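Local coordinates for protein manganese-dependent inorganic pyrophosphatase (Methanocaldococcus jannaschii, PDB 2EB0) that catalyses the hydrolysis of diphosphate to two phosphate ions, as a family II pyrophosphatase that uses two manganese ions per subunit, at residues B[13-16]-B[17-21]; B[119-122]-B[123-126]; B[130-134]-B[135-139]; B[139-142]-B[143-147]. All coordinates share one frame; numbering follows the deposited sequence.

Contact 1: residues B[13-16]-B[17-21]; sequences DSIA and SAIVL. With MN (manganese (II) ion), chain E.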
loop_
_atom_site.group_PDB
_atom_site.type_symbol
_atom_site.label_atom_id
_atom_site.label_comp_id
_atom_site.label_asym_id
_atom_site.label_seq_id
_atom_site.Cartn_x
_atom_site.Cartn_y
_atom_site.Cartn_z
ATOM N N ASP B 13 -13.523 -3.911 14.720
ATOM C CA ASP B 13 -12.264 -4.294 14.076
ATOM C C ASP B 13 -11.190 -3.279 14.449
ATOM O O ASP B 13 -10.105 -3.652 14.871
ATOM C CB ASP B 13 -12.405 -4.346 12.546
ATOM C CG ASP B 13 -11.203 -5.002 11.867
ATOM O OD1 ASP B 13 -10.976 -4.750 10.669
ATOM O OD2 ASP B 13 -10.480 -5.782 12.516
ATOM N N SER B 14 -11.510 -1.996 14.298
ATOM C CA SER B 14 -10.588 -0.914 14.625
ATOM C C SER B 14 -10.099 -0.946 16.075
ATOM O O SER B 14 -8.930 -0.676 16.345
ATOM C CB SER B 14 -11.254 0.443 14.364
ATOM O OG SER B 14 -10.912 0.951 13.086
ATOM N N ILE B 15 -11.001 -1.260 17.002
ATOM C CA ILE B 15 -10.673 -1.301 18.423
ATOM C C ILE B 15 -9.846 -2.529 18.772
ATOM O O ILE B 15 -8.765 -2.402 19.342
ATOM C CB ILE B 15 -11.964 -1.265 19.279
ATOM C CG1 ILE B 15 -12.680 0.075 19.064
ATOM C CG2 ILE B 15 -11.648 -1.478 20.754
ATOM C CD1 ILE B 15 -11.887 1.286 19.530
ATOM N N ALA B 16 -10.353 -3.707 18.421
ATOM C CA ALA B 16 -9.659 -4.964 18.683
ATOM C C ALA B 16 -8.278 -5.000 18.027
ATOM O O ALA B 16 -7.292 -5.360 18.665
ATOM C CB ALA B 16 -10.501 -6.136 18.185
ATOM N N SER B 17 -8.203 -4.629 16.753
ATOM C CA SER B 17 -6.922 -4.631 16.054
ATOM C C SER B 17 -5.909 -3.677 16.677
ATOM O O SER B 17 -4.711 -3.939 16.653
ATOM C CB SER B 17 -7.118 -4.283 14.581
ATOM O OG SER B 17 -7.823 -5.315 13.911
ATOM N N ALA B 18 -6.386 -2.566 17.226
ATOM C CA ALA B 18 -5.497 -1.597 17.860
ATOM C C ALA B 18 -4.939 -2.178 19.152
ATOM O O ALA B 18 -3.744 -2.084 19.428
ATOM C CB ALA B 18 -6.253 -0.302 18.160
ATOM N N ILE B 19 -5.825 -2.772 19.940
ATOM C CA ILE B 19 -5.451 -3.364 21.217
ATOM C C ILE B 19 -4.488 -4.539 21.041
ATOM O O ILE B 19 -3.422 -4.574 21.653
ATOM C CB ILE B 19 -6.726 -3.835 21.991
ATOM C CG1 ILE B 19 -7.446 -2.624 22.575
ATOM C CG2 ILE B 19 -6.360 -4.817 23.090
ATOM C CD1 ILE B 19 -8.791 -2.945 23.158
ATOM N N VAL B 20 -4.864 -5.487 20.192
ATOM C CA VAL B 20 -4.056 -6.675 19.965
ATOM C C VAL B 20 -2.695 -6.362 19.335
ATOM O O VAL B 20 -1.676 -6.882 19.780
ATOM C CB VAL B 20 -4.844 -7.697 19.109
ATOM C CG1 VAL B 20 -4.041 -8.982 18.926
ATOM C CG2 VAL B 20 -6.178 -7.999 19.799
ATOM N N LEU B 21 -2.664 -5.494 18.329
ATOM C CA LEU B 21 -1.388 -5.169 17.708
ATOM C C LEU B 21 -0.504 -4.415 18.699
ATOM O O LEU B 21 0.701 -4.649 18.767
ATOM C CB LEU B 21 -1.591 -4.345 16.432
ATOM C CG LEU B 21 -0.337 -4.127 15.574
ATOM C CD1 LEU B 21 0.314 -5.468 15.260
ATOM C CD2 LEU B 21 -0.712 -3.404 14.278
HETATM MN MN MN E . -12.127 -3.524 9.339
#
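Asp-13 and Ser-17, one helical turn apart near the start of helix 12-25, show how a metal ligand is steadied by the helix that carries it. The carboxylate divides its work. OD1 binds the manganese ion at 2.1 Å, while OD2 accepts the hydroxyl of Ser-17, with OG 3.0 Å from OD2 and lying above the carboxylate plane. Asp-13 swings CG away from its own N, beside the carbonyl carbon (chi1 -169°), which sends the carboxylate forward along the helix to the hydroxyl one turn on, and the backbone bond from Ser-17 N to Asp-13 O, 2.8 Å long, closes the turn beside it. This end is tight and buried, and the backbone amides of Thr-109 and Ala-110 also bond to OD1 and OD2 respectively. The other flank is looser. There CG2 of Ile-15 merely touches CD1 of Ile-19 at 4.0 Å, the two side chains crossing at a slant, and Ile-19 is partly exposed. Between these flanks Val-20 N bonds almost straight to Ala-16 O at 2.9 Å. Asp-66, His-88 and Asp-147 complete the metal's protein ligands, placing Asp-13 in the manganese site of the DHH domain, at the head of the helix in a beta-alpha-beta unit.

Contact 2: residues B[119-122]-B[123-126]; sequences KDAI and DLIG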
loop_
_atom_site.group_PDB
_atom_site.type_symbol
_atom_site.label_atom_id
_atom_site.label_comp_id
_atom_site.label_asym_id
_atom_site.label_seq_id
_atom_site.Cartn_x
_atom_site.Cartn_y
_atom_site.Cartn_z
ATOM N N LYS B 119 1.069 -18.214 12.081
ATOM C CA LYS B 119 2.192 -18.636 11.248
ATOM C C LYS B 119 3.509 -18.359 11.984
ATOM O O LYS B 119 4.584 -18.593 11.445
ATOM C CB LYS B 119 2.187 -17.896 9.909
ATOM C CG LYS B 119 1.045 -18.290 8.993
ATOM C CD LYS B 119 1.077 -17.508 7.693
ATOM C CE LYS B 119 2.332 -17.808 6.903
ATOM N NZ LYS B 119 2.386 -19.241 6.536
ATOM N N ASP B 120 3.415 -17.867 13.218
ATOM C CA ASP B 120 4.604 -17.554 14.004
ATOM C C ASP B 120 5.457 -16.506 13.295
ATOM O O ASP B 120 6.688 -16.554 13.350
ATOM C CB ASP B 120 5.442 -18.814 14.235
ATOM C CG ASP B 120 4.874 -19.697 15.320
ATOM O OD1 ASP B 120 4.951 -19.301 16.501
ATOM O OD2 ASP B 120 4.346 -20.781 14.991
ATOM N N ALA B 121 4.799 -15.557 12.638
ATOM C CA ALA B 121 5.511 -14.521 11.908
ATOM C C ALA B 121 5.061 -13.116 12.284
ATOM O O ALA B 121 5.134 -12.195 11.471
ATOM C CB ALA B 121 5.335 -14.737 10.418
ATOM N N ILE B 122 4.611 -12.946 13.521
ATOM C CA ILE B 122 4.157 -11.642 13.972
ATOM C C ILE B 122 5.339 -10.657 13.968
ATOM O O ILE B 122 5.158 -9.439 13.846
ATOM C CB ILE B 122 3.530 -11.751 15.388
ATOM C CG1 ILE B 122 2.317 -10.822 15.500
ATOM C CG2 ILE B 122 4.570 -11.452 16.453
ATOM C CD1 ILE B 122 2.595 -9.375 15.179
ATOM N N ASP B 123 6.549 -11.199 14.073
ATOM C CA ASP B 123 7.757 -10.382 14.084
ATOM C C ASP B 123 8.008 -9.716 12.734
ATOM O O ASP B 123 8.840 -8.821 12.621
ATOM C CB ASP B 123 8.961 -11.235 14.497
ATOM C CG ASP B 123 9.149 -12.450 13.612
ATOM O OD1 ASP B 123 8.142 -13.107 13.273
ATOM O OD2 ASP B 123 10.310 -12.759 13.269
ATOM N N LEU B 124 7.284 -10.157 11.710
ATOM C CA LEU B 124 7.412 -9.567 10.380
ATOM C C LEU B 124 6.976 -8.105 10.391
ATOM O O LEU B 124 7.455 -7.306 9.578
ATOM C CB LEU B 124 6.564 -10.328 9.355
ATOM C CG LEU B 124 7.200 -11.524 8.636
ATOM C CD1 LEU B 124 6.146 -12.245 7.805
ATOM C CD2 LEU B 124 8.339 -11.051 7.746
ATOM N N ILE B 125 6.061 -7.751 11.297
ATOM C CA ILE B 125 5.602 -6.368 11.369
ATOM C C ILE B 125 6.017 -5.686 12.666
ATOM O O ILE B 125 5.503 -4.623 13.008
ATOM C CB ILE B 125 4.065 -6.247 11.193
ATOM C CG1 ILE B 125 3.327 -6.923 12.347
ATOM C CG2 ILE B 125 3.647 -6.867 9.863
ATOM C CD1 ILE B 125 1.809 -6.814 12.236
ATOM N N GLY B 126 6.962 -6.298 13.378
ATOM C CA GLY B 126 7.435 -5.723 14.622
ATOM C C GLY B 126 7.024 -6.477 15.873
ATOM O O GLY B 126 7.472 -6.139 16.967
#
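Ile-125 meets Ile-122 because its CG1 turns into the crowded position between backbone N and carbonyl carbon (chi1 65°), where CD1 of Ile-122 touches it at 3.8 Å. CG of Asp-123 does likewise (chi1 56°), and the carboxylate folds back along the chain until OD1 lies 3.3 Å from CA of Ala-121. A third touch, between CB of Ala-121 and CD1 of Leu-124 at 3.7 Å, closes the series of short-range contacts. The backbone explains the spacing. Leu-124 N bonds to Ala-121 O at 3.0 Å and Ile-125 N to Ile-122 O at 3.2 Å, both steps of three residues as in a 3-10 turn, and in each the N-H comes from above the carbonyl plane. The turn follows closely on helix 109-118, which ends in a Schellman motif with positive phi at Asp-120. Ile-122 and Ile-125 pack on helix 12-25, against Phe-24 and Leu-21 respectively. Ala-121 and Leu-124, with the charged Asp-123 and Lys-119, face the second subunit, where Ala-121 lies on Lys-119 and Leu-124 on Glu-115 of that neighbouring chain. Chemically, then, the turn offers one pair of apolar branches to its own fold and a mixed apolar and charged surface to its partner, and two reciprocal intersubunit salt bridges, Asp-123 to Lys-119 of the second subunit and Lys-119 to Asp-123 of the second subunit, probably help hold the dimer together.

Contact 3: residues B[130-134]-B[135-139]; sequences KELKP and DLAGL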
loop_
_atom_site.group_PDB
_atom_site.type_symbol
_atom_site.label_atom_id
_atom_site.label_comp_id
_atom_site.label_asym_id
_atom_site.label_seq_id
_atom_site.Cartn_x
_atom_site.Cartn_y
_atom_site.Cartn_z
ATOM N N LYS B 130 4.822 -12.752 21.480
ATOM C CA LYS B 130 4.094 -12.966 22.727
ATOM C C LYS B 130 2.979 -13.986 22.488
ATOM O O LYS B 130 2.674 -14.319 21.343
ATOM C CB LYS B 130 3.539 -11.625 23.209
ATOM C CG LYS B 130 4.635 -10.567 23.317
ATOM C CD LYS B 130 4.114 -9.166 23.546
ATOM C CE LYS B 130 3.780 -8.915 24.997
ATOM N NZ LYS B 130 3.380 -7.495 25.206
ATOM N N GLU B 131 2.382 -14.504 23.554
ATOM C CA GLU B 131 1.322 -15.484 23.380
ATOM C C GLU B 131 -0.060 -14.847 23.322
ATOM O O GLU B 131 -0.375 -13.940 24.088
ATOM C CB GLU B 131 1.350 -16.519 24.505
ATOM C CG GLU B 131 0.206 -17.518 24.419
ATOM C CD GLU B 131 0.182 -18.509 25.564
ATOM O OE1 GLU B 131 -0.758 -19.327 25.610
ATOM O OE2 GLU B 131 1.095 -18.478 26.414
ATOM N N LEU B 132 -0.890 -15.343 22.416
ATOM C CA LEU B 132 -2.246 -14.827 22.270
ATOM C C LEU B 132 -3.146 -15.444 23.330
ATOM O O LEU B 132 -3.548 -16.597 23.215
ATOM C CB LEU B 132 -2.813 -15.178 20.894
ATOM C CG LEU B 132 -3.503 -14.091 20.073
ATOM C CD1 LEU B 132 -4.582 -14.762 19.219
ATOM C CD2 LEU B 132 -4.120 -13.032 20.968
ATOM N N LYS B 133 -3.467 -14.673 24.358
ATOM C CA LYS B 133 -4.329 -15.162 25.417
ATOM C C LYS B 133 -5.774 -15.243 24.934
ATOM O O LYS B 133 -6.142 -14.621 23.937
ATOM C CB LYS B 133 -4.226 -14.245 26.644
ATOM C CG LYS B 133 -2.860 -14.295 27.319
ATOM C CD LYS B 133 -2.520 -15.729 27.694
ATOM C CE LYS B 133 -1.085 -15.878 28.164
ATOM N NZ LYS B 133 -0.825 -17.266 28.641
ATOM N N PRO B 134 -6.612 -16.014 25.639
ATOM C CA PRO B 134 -8.020 -16.175 25.278
ATOM C C PRO B 134 -8.792 -14.867 25.120
ATOM O O PRO B 134 -9.587 -14.725 24.186
ATOM C CB PRO B 134 -8.570 -17.044 26.404
ATOM C CG PRO B 134 -7.683 -16.719 27.539
ATOM C CD PRO B 134 -6.325 -16.710 26.900
ATOM N N ASP B 135 -8.566 -13.915 26.022
ATOM C CA ASP B 135 -9.270 -12.640 25.928
ATOM C C ASP B 135 -8.968 -11.901 24.628
ATOM O O ASP B 135 -9.892 -11.497 23.921
ATOM C CB ASP B 135 -8.969 -11.738 27.136
ATOM C CG ASP B 135 -7.484 -11.511 27.361
ATOM O OD1 ASP B 135 -7.164 -10.737 28.291
ATOM O OD2 ASP B 135 -6.641 -12.093 26.631
ATOM N N LEU B 136 -7.689 -11.730 24.300
ATOM C CA LEU B 136 -7.333 -11.043 23.064
ATOM C C LEU B 136 -7.752 -11.884 21.862
ATOM O O LEU B 136 -8.112 -11.339 20.814
ATOM C CB LEU B 136 -5.833 -10.746 23.009
ATOM C CG LEU B 136 -5.323 -9.719 24.019
ATOM C CD1 LEU B 136 -3.849 -9.469 23.770
ATOM C CD2 LEU B 136 -6.102 -8.420 23.893
ATOM N N ALA B 137 -7.721 -13.209 22.012
ATOM C CA ALA B 137 -8.139 -14.091 20.926
ATOM C C ALA B 137 -9.638 -13.851 20.702
ATOM O O ALA B 137 -10.132 -13.903 19.573
ATOM C CB ALA B 137 -7.889 -15.546 21.292
ATOM N N GLY B 138 -10.342 -13.573 21.796
ATOM C CA GLY B 138 -11.766 -13.303 21.723
ATOM C C GLY B 138 -12.062 -12.019 20.971
ATOM O O GLY B 138 -13.065 -11.938 20.266
ATOM N N LEU B 139 -11.206 -11.007 21.121
ATOM C CA LEU B 139 -11.419 -9.738 20.421
ATOM C C LEU B 139 -11.213 -9.905 18.927
ATOM O O LEU B 139 -11.980 -9.375 18.124
ATOM C CB LEU B 139 -10.460 -8.649 20.907
ATOM C CG LEU B 139 -10.481 -8.139 22.345
ATOM C CD1 LEU B 139 -9.629 -6.879 22.386
ATOM C CD2 LEU B 139 -11.900 -7.834 22.822
#
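Leu-132 lies aslant over the first turn of helix 134-148, its two methyls spread on neighbouring residues. CD2 presses on CB of Leu-136 at 3.5 Å, and CD1 reaches CB of Ala-137 at 4.0 Å. CG of Leu-136 turns off beside its backbone N (chi1 -68°), opposite its carbonyl carbon, and the methyl of Leu-132 rests on CB. On another flank Asp-135 points its carboxylate back toward the start of the helix, where OD2 comes within 3.2 Å of CB of Lys-133. The same oxygen accepts the amide of Leu-136 at 2.6 Å, the N-H arriving from above the carboxylate plane. These residues make up a helix N-terminus: Lys-133 holds the N-cap position, Pro-134 follows as the first helical residue, and an acidic side chain binds an amide of the opening turn. Backbone bonds join in, from Ala-137 N to Lys-133 O at 2.9 Å and from Gly-138 N to Pro-134 O at 2.8 Å. The long chain of Lys-133 bends at chi2 and leads away from the helix to a salt bridge with Glu-131, whose hydrogen bond is weak. Leu-132 also packs on Phe-24 of helix 12-25 and Leu-167 of helix 158-171.

Contact 4: residues B[139-142]-B[143-147]; sequences LLLS and AIISD. With MN (manganese (II) ion), chain E.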
loop_
_atom_site.group_PDB
_atom_site.type_symbol
_atom_site.label_atom_id
_atom_site.label_comp_id
_atom_site.label_asym_id
_atom_site.label_seq_id
_atom_site.Cartn_x
_atom_site.Cartn_y
_atom_site.Cartn_z
ATOM N N LEU B 139 -11.206 -11.007 21.121
ATOM C CA LEU B 139 -11.419 -9.738 20.421
ATOM C C LEU B 139 -11.213 -9.905 18.927
ATOM O O LEU B 139 -11.980 -9.375 18.124
ATOM C CB LEU B 139 -10.460 -8.649 20.907
ATOM C CG LEU B 139 -10.481 -8.139 22.345
ATOM C CD1 LEU B 139 -9.629 -6.879 22.386
ATOM C CD2 LEU B 139 -11.900 -7.834 22.822
ATOM N N LEU B 140 -10.161 -10.628 18.556
ATOM C CA LEU B 140 -9.867 -10.857 17.152
ATOM C C LEU B 140 -11.032 -11.604 16.533
ATOM O O LEU B 140 -11.444 -11.322 15.403
ATOM C CB LEU B 140 -8.587 -11.675 16.992
ATOM C CG LEU B 140 -7.269 -11.021 17.407
ATOM C CD1 LEU B 140 -6.115 -11.977 17.061
ATOM C CD2 LEU B 140 -7.099 -9.682 16.697
ATOM N N LEU B 141 -11.553 -12.568 17.288
ATOM C CA LEU B 141 -12.684 -13.370 16.852
ATOM C C LEU B 141 -13.875 -12.460 16.616
ATOM O O LEU B 141 -14.525 -12.527 15.579
ATOM C CB LEU B 141 -13.049 -14.403 17.917
ATOM C CG LEU B 141 -14.352 -15.166 17.651
ATOM C CD1 LEU B 141 -14.350 -15.743 16.246
ATOM C CD2 LEU B 141 -14.500 -16.275 18.690
ATOM N N SER B 142 -14.158 -11.614 17.597
ATOM C CA SER B 142 -15.279 -10.686 17.504
ATOM C C SER B 142 -15.106 -9.756 16.303
ATOM O O SER B 142 -16.062 -9.478 15.574
ATOM C CB SER B 142 -15.375 -9.856 18.785
ATOM O OG SER B 142 -15.373 -10.698 19.920
ATOM N N ALA B 143 -13.882 -9.284 16.106
ATOM C CA ALA B 143 -13.581 -8.383 15.002
ATOM C C ALA B 143 -13.889 -9.050 13.670
ATOM O O ALA B 143 -14.497 -8.439 12.793
ATOM C CB ALA B 143 -12.109 -7.956 15.051
ATOM N N ILE B 144 -13.474 -10.303 13.518
ATOM C CA ILE B 144 -13.724 -11.021 12.279
ATOM C C ILE B 144 -15.226 -11.165 12.040
ATOM O O ILE B 144 -15.724 -10.831 10.965
ATOM C CB ILE B 144 -13.048 -12.416 12.292
ATOM C CG1 ILE B 144 -11.525 -12.242 12.425
ATOM C CG2 ILE B 144 -13.367 -13.162 11.009
ATOM C CD1 ILE B 144 -10.723 -13.523 12.316
ATOM N N ILE B 145 -15.946 -11.642 13.050
ATOM C CA ILE B 145 -17.382 -11.814 12.937
ATOM C C ILE B 145 -18.067 -10.485 12.632
ATOM O O ILE B 145 -18.974 -10.416 11.802
ATOM C CB ILE B 145 -17.981 -12.380 14.237
ATOM C CG1 ILE B 145 -17.583 -13.851 14.386
ATOM C CG2 ILE B 145 -19.507 -12.201 14.236
ATOM C CD1 ILE B 145 -17.846 -14.431 15.764
ATOM N N SER B 146 -17.633 -9.435 13.313
ATOM C CA SER B 146 -18.221 -8.124 13.127
ATOM C C SER B 146 -18.013 -7.598 11.724
ATOM O O SER B 146 -18.956 -7.176 11.062
ATOM C CB SER B 146 -17.623 -7.134 14.125
ATOM O OG SER B 146 -18.023 -5.814 13.795
ATOM N N ASP B 147 -16.770 -7.632 11.267
ATOM C CA ASP B 147 -16.442 -7.120 9.947
ATOM C C ASP B 147 -17.063 -7.887 8.779
ATOM O O ASP B 147 -17.419 -7.295 7.761
ATOM C CB ASP B 147 -14.928 -7.061 9.797
ATOM C CG ASP B 147 -14.425 -5.646 9.659
ATOM O OD1 ASP B 147 -14.962 -4.751 10.347
ATOM O OD2 ASP B 147 -13.489 -5.428 8.870
HETATM MN MN MN E . -12.127 -3.524 9.339
#
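Ser-142 and Ala-143, consecutive residues in the middle of helix 134-148, are each held from the neighbouring turn. Ser-142 O accepts the amide of Ser-146 at 2.8 Å, and the CB of Ser-146 sits over the same oxygen at 3.2 Å. The hydroxyl of Ser-142 turns the other way, beside its own backbone N (chi1 -51°), and bonds back to the carbonyl of Gly-138, so that this buried polar group is satisfied within its own helix. Ala-143 donates its N-H to Leu-139 O at 2.8 Å, and its small CB rests 3.4 Å from Leu-140 O. Leu-141 supplies the apolar part. CG stands anti to the backbone N (chi1 172°), which carries CD1 along the helix to meet CD1 of Ile-145 at 3.8 Å, on the flank that Ile-145 shares with Ile-176, Phe-179 and Ile-183 of helix 176-188. Two residues on from Ile-145, the C-terminal end of the helix serves the metal. Asp-147, whose amide bonds to Ala-143 O, sends OD2 to the manganese ion at 2.4 Å. Its fellow ligands Asp-13, Asp-66 and His-88 lie elsewhere in the chain, and with them the helix end completes one manganese site of the family II pyrophosphatase.

Contacts 1 and 4 meet at the metal: their centres lie 10 Å apart, and Asp-13 OD1 and Asp-147 OD2, 3.2 Å from each other, share one manganese ion, whose positive charge probably offsets the repulsion. Behind it the two helices pack, with Val-20 CG2 on Leu-140 CD2 at 3.6 Å. Contact 3 begins the helix that contact 4 continues, sharing Leu-139, and lies against contact 1 where Ile-19 CG2 touches Leu-136 CD2 at 3.7 Å. Contact 2 is the most remote from contact 4, about 20 Å between centres, yet it reaches contact 1 through Leu-21 CD1 and Ile-125 CD1, 3.6 Å apart. Thus helix 12-25 runs from the metal site toward the turn at the dimer interface.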